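Local coordinates for protein pyruvate kinase 1 (Trypanosoma brucei brucei, PDB 4KCT) that catalyses the transfer of a phosphoryl group from phosphoenolpyruvate to ADP, giving pyruvate and ATP, and has an intrinsic decarboxylase activity toward oxaloacetate, at residues Ile209-Ile214 with Ile234-Lys239. Residues are numbered along the deposited sequence; the frame is centred on the assembly and turned at random.
Sequences IFASFI and ILIISK. With PYR (pyruvic acid), chain E.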
loop_
_atom_site.group_PDB
_atom_site.type_symbol
_atom_site.label_atom_id
_atom_site.label_comp_id
_atom_site.label_asym_id
_atom_site.label_seq_id
_atom_site.Cartn_x
_atom_site.Cartn_y
_atom_site.Cartn_z
ATOM N N ILE A 209 2.276 -40.402 0.241
ATOM C CA ILE A 209 3.339 -40.767 -0.674
ATOM C C ILE A 209 4.076 -39.493 -1.075
ATOM O O ILE A 209 3.442 -38.500 -1.420
ATOM C CB ILE A 209 2.747 -41.350 -1.975
ATOM C CG1 ILE A 209 1.730 -42.462 -1.658
ATOM C CG2 ILE A 209 3.868 -41.833 -2.908
ATOM C CD1 ILE A 209 2.314 -43.636 -0.870
ATOM N N PHE A 210 5.401 -39.513 -1.006
ATOM C CA PHE A 210 6.212 -38.499 -1.641
ATOM C C PHE A 210 6.620 -39.055 -3.002
ATOM O O PHE A 210 7.475 -39.943 -3.078
ATOM C CB PHE A 210 7.490 -38.221 -0.816
ATOM C CG PHE A 210 7.238 -37.695 0.581
ATOM C CD1 PHE A 210 5.999 -37.184 0.953
ATOM C CD2 PHE A 210 8.282 -37.648 1.499
ATOM C CE1 PHE A 210 5.797 -36.661 2.230
ATOM C CE2 PHE A 210 8.104 -37.073 2.753
ATOM C CZ PHE A 210 6.857 -36.599 3.127
ATOM N N ALA A 211 5.965 -38.582 -4.062
ATOM C CA ALA A 211 6.075 -39.211 -5.381
ATOM C C ALA A 211 7.199 -38.550 -6.159
ATOM O O ALA A 211 7.167 -37.339 -6.408
ATOM C CB ALA A 211 4.754 -39.071 -6.148
ATOM N N SER A 212 8.204 -39.347 -6.518
ATOM C CA SER A 212 9.424 -38.833 -7.130
ATOM C C SER A 212 9.245 -38.387 -8.563
ATOM O O SER A 212 8.452 -38.988 -9.347
ATOM C CB SER A 212 10.553 -39.862 -7.038
ATOM O OG SER A 212 10.990 -39.995 -5.698
ATOM N N PHE A 213 9.979 -37.332 -8.908
ATOM C CA PHE A 213 10.117 -36.870 -10.306
ATOM C C PHE A 213 8.792 -36.651 -11.016
ATOM O O PHE A 213 8.632 -37.028 -12.188
ATOM C CB PHE A 213 10.998 -37.846 -11.125
ATOM C CG PHE A 213 12.370 -37.311 -11.402
ATOM C CD1 PHE A 213 12.577 -36.412 -12.455
ATOM C CD2 PHE A 213 13.416 -37.539 -10.493
ATOM C CE1 PHE A 213 13.828 -35.829 -12.657
ATOM C CE2 PHE A 213 14.671 -36.966 -10.696
ATOM C CZ PHE A 213 14.868 -36.084 -11.761
ATOM N N ILE A 214 7.885 -35.933 -10.369
ATOM C CA ILE A 214 6.617 -35.599 -11.012
ATOM C C ILE A 214 6.832 -34.496 -12.065
ATOM O O ILE A 214 7.330 -33.395 -11.754
ATOM C CB ILE A 214 5.556 -35.175 -9.961
ATOM C CG1 ILE A 214 5.195 -36.382 -9.053
ATOM C CG2 ILE A 214 4.308 -34.604 -10.639
ATOM C CD1 ILE A 214 4.574 -37.582 -9.786
ATOM N N ILE A 234 -5.001 -41.481 0.845
ATOM C CA ILE A 234 -3.577 -41.269 1.133
ATOM C C ILE A 234 -3.146 -40.005 0.389
ATOM O O ILE A 234 -3.546 -39.814 -0.757
ATOM C CB ILE A 234 -2.740 -42.473 0.655
ATOM C CG1 ILE A 234 -3.118 -43.730 1.457
ATOM C CG2 ILE A 234 -1.239 -42.168 0.770
ATOM C CD1 ILE A 234 -2.513 -45.029 0.914
ATOM N N LEU A 235 -2.439 -39.092 1.058
ATOM C CA LEU A 235 -2.031 -37.842 0.381
ATOM C C LEU A 235 -0.977 -38.146 -0.674
ATOM O O LEU A 235 -0.054 -38.933 -0.427
ATOM C CB LEU A 235 -1.445 -36.846 1.373
ATOM C CG LEU A 235 -2.262 -36.497 2.599
ATOM C CD1 LEU A 235 -1.499 -35.415 3.359
ATOM C CD2 LEU A 235 -3.654 -36.026 2.207
ATOM N N ILE A 236 -1.043 -37.445 -1.802
ATOM C CA ILE A 236 0.079 -37.446 -2.742
ATOM C C ILE A 236 0.839 -36.118 -2.669
ATOM O O ILE A 236 0.269 -35.055 -2.902
ATOM C CB ILE A 236 -0.375 -37.710 -4.180
ATOM C CG1 ILE A 236 -0.991 -39.110 -4.280
ATOM C CG2 ILE A 236 0.804 -37.550 -5.145
ATOM C CD1 ILE A 236 -1.596 -39.423 -5.637
ATOM N N ILE A 237 2.083 -36.187 -2.203
ATOM C CA ILE A 237 2.950 -35.027 -2.161
ATOM C C ILE A 237 3.888 -35.148 -3.361
ATOM O O ILE A 237 4.725 -36.066 -3.417
ATOM C CB ILE A 237 3.792 -34.989 -0.853
ATOM C CG1 ILE A 237 2.901 -35.042 0.401
ATOM C CG2 ILE A 237 4.696 -33.737 -0.812
ATOM C CD1 ILE A 237 1.775 -34.028 0.397
ATOM N N SER A 238 3.723 -34.270 -4.354
ATOM C CA SER A 238 4.503 -34.412 -5.580
ATOM C C SER A 238 5.871 -33.793 -5.391
ATOM O O SER A 238 5.977 -32.654 -4.923
ATOM C CB SER A 238 3.772 -33.748 -6.756
ATOM O OG SER A 238 2.594 -34.488 -7.067
ATOM N N LYS A 239 6.927 -34.542 -5.729
ATOM C CA LYS A 239 8.282 -34.008 -5.606
ATOM C C LYS A 239 8.694 -33.364 -6.909
ATOM O O LYS A 239 8.577 -33.964 -7.980
ATOM C CB LYS A 239 9.281 -35.099 -5.225
ATOM C CG LYS A 239 8.878 -35.835 -3.943
ATOM C CD LYS A 239 9.736 -37.090 -3.723
ATOM C CE LYS A 239 11.221 -36.801 -3.849
ATOM N NZ LYS A 239 11.995 -38.075 -3.686
HETATM C C PYR E . 15.883 -34.827 -3.630
HETATM O O PYR E . 16.228 -33.801 -2.981
HETATM O OXT PYR E . 16.231 -34.958 -4.838
HETATM C CA PYR E . 14.952 -35.822 -3.013
HETATM O O3 PYR E . 14.633 -36.852 -3.633
HETATM C CB PYR E . 14.314 -35.513 -1.683
#
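Two neighbouring strands of the pyruvate kinase TIM barrel, 208-211 and 235-240, lie parallel here, linked through helix 217-227 as a beta-alpha-beta unit; the C-terminal ends of the two strands open onto the active site. Four nearly straight hydrogen bonds join them: Ile209 N to Leu235 O and Ile237 N to Ile209 O, each 2.8 Å, then Ala211 N to Ile237 O and Lys239 N to Ala211 O, each 2.9 Å. A hydrogen bond from Ile214 N to Lys239 O extends the pairing past Ala211.

Phe210 and Ile237 point the same way into the barrel interior, ring atom CD1 lying 3.6 Å from Ile237 CB, with Met260 also against the ring. On the face of Ala211 and Ser238, turned to helix 217-227, Ser238 is small enough for Ile214 CG1 to pack 3.8 Å from its CB; Ser238 OG is hydrogen-bonded to Ser256 OG.

Lys239 runs alongside Ala211 O, and its CD lies 3.8 Å from Phe210 CB; the bend at chi3 (50°) helps bring NZ to Ser212 OG, 3.0 Å, and pyruvate O3, 2.9 Å, donating to both. NZ also forms a salt bridge with Asp84. Ser212 OG, also bonded to Thr85 O, helps fix the ammonium, whose positive charge would probably stabilise enolate character developing on the ketone oxygen.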